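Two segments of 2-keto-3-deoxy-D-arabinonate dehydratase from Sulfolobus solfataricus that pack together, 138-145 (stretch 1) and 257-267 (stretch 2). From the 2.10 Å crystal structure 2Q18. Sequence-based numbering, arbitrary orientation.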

# COMPACT_ATOMS: atom_id res chain seq x y z
N GLU A 138 -1.03 8.36 -42.85
CA GLU A 138 -2.05 8.72 -43.84
C GLU A 138 -2.84 7.48 -44.28
O GLU A 138 -3.68 7.57 -45.18
CB GLU A 138 -1.41 9.41 -45.05
CG GLU A 138 -1.10 10.90 -44.83
CD GLU A 138 0.18 11.15 -44.03
OE1 GLU A 138 1.22 10.53 -44.34
OE2 GLU A 138 0.14 11.98 -43.09
N TRP A 139 -2.55 6.34 -43.66
CA TRP A 139 -3.27 5.10 -43.94
C TRP A 139 -3.25 4.12 -42.76
O TRP A 139 -2.41 3.21 -42.68
CB TRP A 139 -2.74 4.44 -45.23
CG TRP A 139 -3.48 3.19 -45.62
CD1 TRP A 139 -4.83 2.98 -45.54
CD2 TRP A 139 -2.91 1.99 -46.15
NE1 TRP A 139 -5.13 1.71 -45.98
CE2 TRP A 139 -3.98 1.08 -46.36
CE3 TRP A 139 -1.61 1.59 -46.47
CZ2 TRP A 139 -3.78 -0.20 -46.88
CZ3 TRP A 139 -1.41 0.31 -46.98
CH2 TRP A 139 -2.49 -0.57 -47.18
N THR A 140 -4.20 4.32 -41.84
CA THR A 140 -4.34 3.48 -40.67
C THR A 140 -5.58 2.62 -40.79
O THR A 140 -6.67 3.12 -41.08
CB THR A 140 -4.38 4.32 -39.37
OG1 THR A 140 -3.10 4.90 -39.14
CG2 THR A 140 -4.77 3.47 -38.16
N LEU A 141 -5.42 1.31 -40.58
CA LEU A 141 -6.53 0.38 -40.62
C LEU A 141 -6.75 -0.30 -39.28
O LEU A 141 -5.80 -0.54 -38.54
CB LEU A 141 -6.30 -0.69 -41.70
CG LEU A 141 -6.28 -0.25 -43.17
CD1 LEU A 141 -6.05 -1.47 -44.06
CD2 LEU A 141 -7.57 0.47 -43.55
N PRO A 142 -8.03 -0.61 -38.96
CA PRO A 142 -8.27 -1.50 -37.84
C PRO A 142 -8.01 -2.94 -38.29
O PRO A 142 -8.24 -3.27 -39.46
CB PRO A 142 -9.76 -1.30 -37.55
CG PRO A 142 -10.36 -0.91 -38.87
CD PRO A 142 -9.28 -0.17 -39.61
N GLU A 143 -7.51 -3.76 -37.38
CA GLU A 143 -7.34 -5.18 -37.67
C GLU A 143 -8.14 -5.98 -36.65
O GLU A 143 -7.75 -6.09 -35.49
CB GLU A 143 -5.85 -5.55 -37.69
CG GLU A 143 -5.04 -4.73 -38.70
CD GLU A 143 -3.59 -5.18 -38.86
OE1 GLU A 143 -2.92 -4.67 -39.79
OE2 GLU A 143 -3.11 -6.03 -38.07
N PRO A 144 -9.31 -6.50 -37.08
CA PRO A 144 -10.25 -7.24 -36.24
C PRO A 144 -9.78 -8.66 -35.97
O PRO A 144 -9.55 -9.43 -36.91
CB PRO A 144 -11.52 -7.26 -37.09
CG PRO A 144 -11.03 -7.22 -38.49
CD PRO A 144 -9.81 -6.35 -38.46
N GLU A 145 -9.65 -9.01 -34.69
CA GLU A 145 -9.00 -10.26 -34.32
C GLU A 145 -9.64 -10.91 -33.09
O GLU A 145 -10.15 -10.23 -32.21
CB GLU A 145 -7.51 -10.04 -34.05
CG GLU A 145 -6.84 -9.04 -34.99
CD GLU A 145 -5.32 -9.12 -34.98
OE1 GLU A 145 -4.71 -8.59 -35.94
OE2 GLU A 145 -4.73 -9.70 -34.04
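Stretch 2, residues 257-267: AIVPGRDKGLK

Stretch 1 is extended along most of its length. A weakly bonded strand lies at about Thr-140 and Leu-141, and a second strand begins at Pro-144 and continues later in the chain. Stretch 2 forms no regular helix or strand. It runs antiparallel to stretch 1: Gly-265 lies beside Trp-139, with their CA atoms 4.7 Å apart, and Ile-258 lies opposite Pro-144, with their CA atoms 6.7 Å apart. The backbones are closer at Trp-139 than at Pro-144. Between these two points stretch 2 makes a type I beta turn from Gly-261 to Lys-264. The turn is closed by a hydrogen bond from Lys-264 N to Gly-261 O, at 3.1 Å.

One direct backbone hydrogen bond joins the stretches. Leu-266 N donates to Thr-140 O at 2.9 Å, and the angle of 175° is nearly linear. Three waters also bridge the two backbones. Water 1 accepts from Thr-140 N at 2.9 Å and donates to Leu-266 O at 2.8 Å. Thr-140 and Leu-266 are thus linked twice, once directly and once through water. Water 2 donates to two carbonyls, Pro-142 O at 2.8 Å and Ile-258 O at 2.7 Å. These two acceptors cannot bond each other, so the water reconciles them. Water 3 donates to Pro-144 O at 2.9 Å and accepts from Ala-257 N at 3.1 Å.

Trp-139 has the most area covered by the other stretch. Its CA-to-CB bond points sideways, but with chi1 in the t rotamer the indole end comes nearer to the turn. Arg-262 lies over the six-membered ring. Arg-262 CG is 4.0 Å from the centroid of the Trp-139 six-membered ring and only 6° off the normal, a CH-pi contact over the face. Trp-139 NE1 also makes a weak hydrogen bond to Gly-261 O, at 3.4 Å and 140°. Gly-261 O thus accepts from both Lys-264 N and Trp-139 NE1. At the ring edge, Gly-265 CA is 3.8 Å from Trp-139 CD1. A CB on Gly-265 would be tight there, 3.4 Å from Trp-139 CD1.

Leu-141 also points sideways at CB, and its end comes nearer to stretch 2. Leu-141 CD1 is 3.4 Å from Pro-260 O, and Leu-141 CD2 is 3.4 Å from Lys-264 O. These are packing contacts of methyls against backbone carbonyls. CD2 of Leu-141 also packs on Pro-260 CB at 3.8 Å. The CA-to-CB bond of Lys-264 points sideways, while the end of its side chain leads off from stretch 1, and its NZ is hydrogen-bonded elsewhere in the structure.

Two prolines carry the apolar packing further. Pro-142 CD meets Leu-266 CD1 at 3.6 Å. Leu-266 points toward stretch 1 and holds a chi1 of -101°, between rotamer wells. At the far end Pro-144 and Ile-258 point toward each other's stretch, with Pro-144 CG 3.7 Å from Ile-258 CB. In all, the contact buries 598 Å², both sides summed.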

# COMPACT_ATOMS: atom_id res chain seq x y z
N ALA A 257 -7.79 -11.54 -40.90
CA ALA A 257 -8.04 -11.85 -42.31
C ALA A 257 -8.93 -10.80 -42.99
O ALA A 257 -9.23 -10.92 -44.18
CB ALA A 257 -8.64 -13.23 -42.46
N ILE A 258 -9.35 -9.79 -42.23
CA ILE A 258 -10.15 -8.69 -42.80
C ILE A 258 -9.28 -7.46 -42.99
O ILE A 258 -8.85 -6.81 -42.02
CB ILE A 258 -11.41 -8.37 -41.95
CG1 ILE A 258 -12.26 -9.62 -41.75
CG2 ILE A 258 -12.24 -7.26 -42.61
CD1 ILE A 258 -13.23 -9.55 -40.58
N VAL A 259 -9.00 -7.15 -44.25
CA VAL A 259 -8.10 -6.07 -44.61
C VAL A 259 -8.77 -5.13 -45.61
O VAL A 259 -8.84 -5.43 -46.81
CB VAL A 259 -6.76 -6.62 -45.21
CG1 VAL A 259 -5.79 -5.49 -45.49
CG2 VAL A 259 -6.12 -7.66 -44.29
N PRO A 260 -9.29 -3.98 -45.12
CA PRO A 260 -9.83 -2.95 -46.02
C PRO A 260 -8.78 -2.45 -47.02
O PRO A 260 -7.58 -2.65 -46.82
CB PRO A 260 -10.21 -1.82 -45.05
CG PRO A 260 -10.45 -2.50 -43.75
CD PRO A 260 -9.43 -3.60 -43.71
N GLY A 261 -9.26 -1.82 -48.10
CA GLY A 261 -8.39 -1.35 -49.16
C GLY A 261 -7.59 -0.11 -48.79
O GLY A 261 -7.76 0.44 -47.70
N ARG A 262 -6.74 0.32 -49.72
CA ARG A 262 -5.86 1.47 -49.50
C ARG A 262 -6.60 2.80 -49.38
O ARG A 262 -6.06 3.77 -48.85
CB ARG A 262 -4.81 1.54 -50.62
CG ARG A 262 -3.54 2.30 -50.23
CD ARG A 262 -2.40 2.03 -51.21
NE ARG A 262 -2.00 0.63 -51.22
CZ ARG A 262 -1.10 0.10 -52.05
NH1 ARG A 262 -0.81 -1.19 -51.98
NH2 ARG A 262 -0.49 0.86 -52.95
N ASP A 263 -7.84 2.84 -49.87
CA ASP A 263 -8.67 4.04 -49.77
C ASP A 263 -9.56 4.04 -48.52
O ASP A 263 -10.30 5.00 -48.27
CB ASP A 263 -9.52 4.22 -51.04
CG ASP A 263 -10.47 3.05 -51.30
OD1 ASP A 263 -10.24 1.94 -50.76
OD2 ASP A 263 -11.44 3.24 -52.06
N LYS A 264 -9.45 2.98 -47.72
CA LYS A 264 -10.31 2.79 -46.55
C LYS A 264 -9.66 3.20 -45.22
O LYS A 264 -10.07 2.74 -44.15
CB LYS A 264 -10.84 1.35 -46.49
CG LYS A 264 -11.71 0.94 -47.69
CD LYS A 264 -12.93 1.84 -47.84
CE LYS A 264 -13.73 1.54 -49.10
NZ LYS A 264 -14.48 0.26 -48.99
N GLY A 265 -8.66 4.06 -45.30
CA GLY A 265 -7.98 4.58 -44.12
C GLY A 265 -8.92 5.29 -43.17
O GLY A 265 -9.77 6.08 -43.58
N LEU A 266 -8.76 4.99 -41.88
CA LEU A 266 -9.54 5.61 -40.82
C LEU A 266 -9.34 7.11 -40.77
O LEU A 266 -8.25 7.61 -41.03
CB LEU A 266 -9.13 5.00 -39.47
CG LEU A 266 -9.95 3.93 -38.76
CD1 LEU A 266 -10.83 3.07 -39.67
CD2 LEU A 266 -9.05 3.06 -37.88
N LYS A 267 -10.40 7.84 -40.42
CA LYS A 267 -10.26 9.25 -40.09
C LYS A 267 -11.02 9.66 -38.83
O LYS A 267 -11.81 8.88 -38.30
CB LYS A 267 -10.57 10.18 -41.28
CG LYS A 267 -11.87 9.92 -42.01
CD LYS A 267 -12.02 10.85 -43.24
CE LYS A 267 -10.99 10.53 -44.32
NZ LYS A 267 -11.17 11.38 -45.54
O HOH W 1 -5.80 6.72 -42.08
O HOH W 2 -7.16 -4.80 -41.49
O HOH W 3 -9.91 -11.66 -38.70